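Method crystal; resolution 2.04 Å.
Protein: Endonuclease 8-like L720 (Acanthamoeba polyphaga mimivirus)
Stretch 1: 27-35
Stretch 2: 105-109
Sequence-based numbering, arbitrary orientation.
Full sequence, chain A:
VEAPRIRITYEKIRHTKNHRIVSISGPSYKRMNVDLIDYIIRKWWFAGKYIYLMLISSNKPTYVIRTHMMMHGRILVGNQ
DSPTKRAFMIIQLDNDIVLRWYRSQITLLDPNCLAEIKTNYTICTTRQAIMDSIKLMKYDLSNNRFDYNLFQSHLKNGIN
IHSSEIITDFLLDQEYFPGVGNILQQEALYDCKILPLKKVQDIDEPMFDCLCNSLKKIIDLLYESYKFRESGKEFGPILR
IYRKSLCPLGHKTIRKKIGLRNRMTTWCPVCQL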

# COMPACT_ATOMS: atom_id res chain seq x y z
N PRO A 27 2.30 -22.63 -3.02
CA PRO A 27 0.90 -22.82 -2.62
C PRO A 27 -0.05 -21.75 -3.16
O PRO A 27 -1.16 -22.08 -3.56
CB PRO A 27 0.95 -22.76 -1.08
CG PRO A 27 2.26 -22.12 -0.76
CD PRO A 27 3.19 -22.52 -1.85
N SER A 28 0.40 -20.50 -3.19
CA SER A 28 -0.43 -19.41 -3.70
C SER A 28 -0.66 -19.52 -5.20
O SER A 28 -1.67 -19.06 -5.72
CB SER A 28 0.17 -18.05 -3.35
OG SER A 28 0.08 -17.79 -1.96
N TYR A 29 0.30 -20.13 -5.91
CA TYR A 29 0.13 -20.35 -7.34
C TYR A 29 -0.87 -21.47 -7.60
O TYR A 29 -1.75 -21.34 -8.45
CB TYR A 29 1.47 -20.69 -8.00
CG TYR A 29 1.30 -21.15 -9.43
CD1 TYR A 29 0.71 -20.33 -10.38
CD2 TYR A 29 1.73 -22.41 -9.83
CE1 TYR A 29 0.55 -20.75 -11.69
CE2 TYR A 29 1.58 -22.84 -11.14
CZ TYR A 29 0.99 -22.00 -12.06
OH TYR A 29 0.84 -22.42 -13.37
N LYS A 30 -0.73 -22.57 -6.87
CA LYS A 30 -1.65 -23.70 -6.98
C LYS A 30 -3.08 -23.28 -6.68
O LYS A 30 -4.02 -23.73 -7.34
CB LYS A 30 -1.24 -24.83 -6.03
CG LYS A 30 0.05 -25.53 -6.40
N ARG A 31 -3.24 -22.40 -5.69
CA ARG A 31 -4.56 -21.94 -5.26
C ARG A 31 -5.31 -21.23 -6.38
O ARG A 31 -6.54 -21.33 -6.47
CB ARG A 31 -4.43 -21.03 -4.04
CG ARG A 31 -5.76 -20.65 -3.40
CD ARG A 31 -5.58 -19.73 -2.20
NE ARG A 31 -4.80 -20.34 -1.13
CZ ARG A 31 -3.57 -19.98 -0.79
NH1 ARG A 31 -2.97 -18.98 -1.43
NH2 ARG A 31 -2.94 -20.60 0.20
N MET A 32 -4.58 -20.54 -7.25
CA MET A 32 -5.20 -19.81 -8.35
C MET A 32 -5.73 -20.75 -9.43
O MET A 32 -6.58 -20.37 -10.24
CB MET A 32 -4.21 -18.80 -8.95
CG MET A 32 -3.78 -17.73 -7.96
SD MET A 32 -2.77 -16.43 -8.71
CE MET A 32 -1.58 -17.44 -9.59
N ASN A 33 -5.21 -21.98 -9.45
CA ASN A 33 -5.75 -23.06 -10.27
C ASN A 33 -5.74 -22.77 -11.77
O ASN A 33 -6.64 -23.20 -12.50
CB ASN A 33 -7.17 -23.41 -9.79
CG ASN A 33 -7.58 -24.82 -10.17
OD1 ASN A 33 -6.73 -25.68 -10.44
ND2 ASN A 33 -8.88 -25.08 -10.18
N VAL A 34 -4.72 -22.06 -12.23
CA VAL A 34 -4.56 -21.75 -13.65
C VAL A 34 -3.10 -21.93 -14.08
O VAL A 34 -2.19 -21.52 -13.36
CB VAL A 34 -5.02 -20.30 -13.97
CG1 VAL A 34 -4.60 -19.89 -15.37
CG2 VAL A 34 -6.52 -20.16 -13.80
N ASP A 35 -2.89 -22.55 -15.24
CA ASP A 35 -1.54 -22.76 -15.76
C ASP A 35 -1.00 -21.48 -16.41
O ASP A 35 -1.54 -21.02 -17.42
CB ASP A 35 -1.52 -23.92 -16.76
CG ASP A 35 -0.12 -24.23 -17.27
OD1 ASP A 35 0.86 -23.91 -16.56
OD2 ASP A 35 -0.01 -24.79 -18.38
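Stretch 2 (105-109) QITLL

Stretch 2 packs as a β-strand along one face of the short helix of stretch 1, in a small apolar contact that has no direct hydrogen bond across it and is supplemented at one end by two bridging waters. Residues 105-109 are extended throughout, with phi between -81° and -130° and psi between 117° and 135°. The strand runs in roughly the same direction as the helix, at a crossing angle of -27°, and the two axes approach to 8.4 Å. The register is marked by two CA pairs: Ser28 CA lies 6.4 Å from Ile106 CA, and Met32 CA 5.9 Å from Leu108 CA. Four residues make about one helical turn, two one strand repeat; Ser28 CA to Met32 CA is 6.7 Å and Ile106 CA to Leu108 CA 7.0 Å, so the repeats nearly match and both partners present a side chain at each step.

Ile106 and Leu108 point toward the helix, while Gln105 and Thr107 point away. At the first step the short Ser28 leaves room for the Ile106 side chain, whose CD1 lies 3.6 Å from Ser28 CB. At the second, the long, flexible Met32 reaches across the gap, placing SD 3.7 Å from CB of Leu108 and 4.3 Å from CG2 of Ile106, branched aliphatic side chains that offer it apolar surface and leave no polar group unsatisfied. Asn33, with positive phi, leaves the helical conformation, and beyond it the equally apolar, branched Val34 extends this surface, its CG2 3.8 Å from CD2 of Leu108.

Water serves the polar groups near Ser28. One molecule bonds to Ser28 OG and accepts from Ile106 N, both at 2.8 Å. Another donates to Ser28 O at 2.9 Å and to Ile106 O at 2.8 Å, while accepting from Arg31 NH1 at 2.8 Å.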

# COMPACT_ATOMS: atom_id res chain seq x y z
N GLN A 105 -0.94 -11.68 0.47
CA GLN A 105 -2.17 -12.18 -0.12
C GLN A 105 -2.06 -12.07 -1.64
O GLN A 105 -1.82 -10.98 -2.18
CB GLN A 105 -3.37 -11.39 0.39
CG GLN A 105 -3.60 -11.54 1.89
CD GLN A 105 -4.79 -10.74 2.39
OE1 GLN A 105 -5.39 -9.96 1.64
NE2 GLN A 105 -5.14 -10.93 3.66
N ILE A 106 -2.21 -13.19 -2.31
CA ILE A 106 -2.03 -13.26 -3.76
C ILE A 106 -3.31 -13.76 -4.41
O ILE A 106 -3.79 -14.85 -4.11
CB ILE A 106 -0.86 -14.18 -4.12
CG1 ILE A 106 0.42 -13.71 -3.42
CG2 ILE A 106 -0.66 -14.22 -5.63
CD1 ILE A 106 1.56 -14.71 -3.49
N THR A 107 -3.86 -12.95 -5.31
CA THR A 107 -5.16 -13.23 -5.90
C THR A 107 -5.12 -13.14 -7.42
O THR A 107 -4.55 -12.21 -7.99
CB THR A 107 -6.22 -12.24 -5.37
OG1 THR A 107 -6.27 -12.30 -3.94
CG2 THR A 107 -7.60 -12.56 -5.94
N LEU A 108 -5.74 -14.12 -8.08
CA LEU A 108 -5.91 -14.07 -9.52
C LEU A 108 -7.12 -13.21 -9.86
O LEU A 108 -8.22 -13.43 -9.35
CB LEU A 108 -6.12 -15.48 -10.09
CG LEU A 108 -6.29 -15.54 -11.61
CD1 LEU A 108 -4.94 -15.34 -12.29
CD2 LEU A 108 -6.93 -16.85 -12.04
N LEU A 109 -6.92 -12.22 -10.72
CA LEU A 109 -8.02 -11.39 -11.19
C LEU A 109 -8.22 -11.57 -12.68
O LEU A 109 -7.33 -11.27 -13.49
CB LEU A 109 -7.77 -9.91 -10.86
CG LEU A 109 -7.68 -9.54 -9.37
CD1 LEU A 109 -7.51 -8.04 -9.21
CD2 LEU A 109 -8.90 -10.04 -8.61
O HOH W 1 -1.52 -15.66 -1.07
O HOH W 2 -3.24 -17.53 -3.82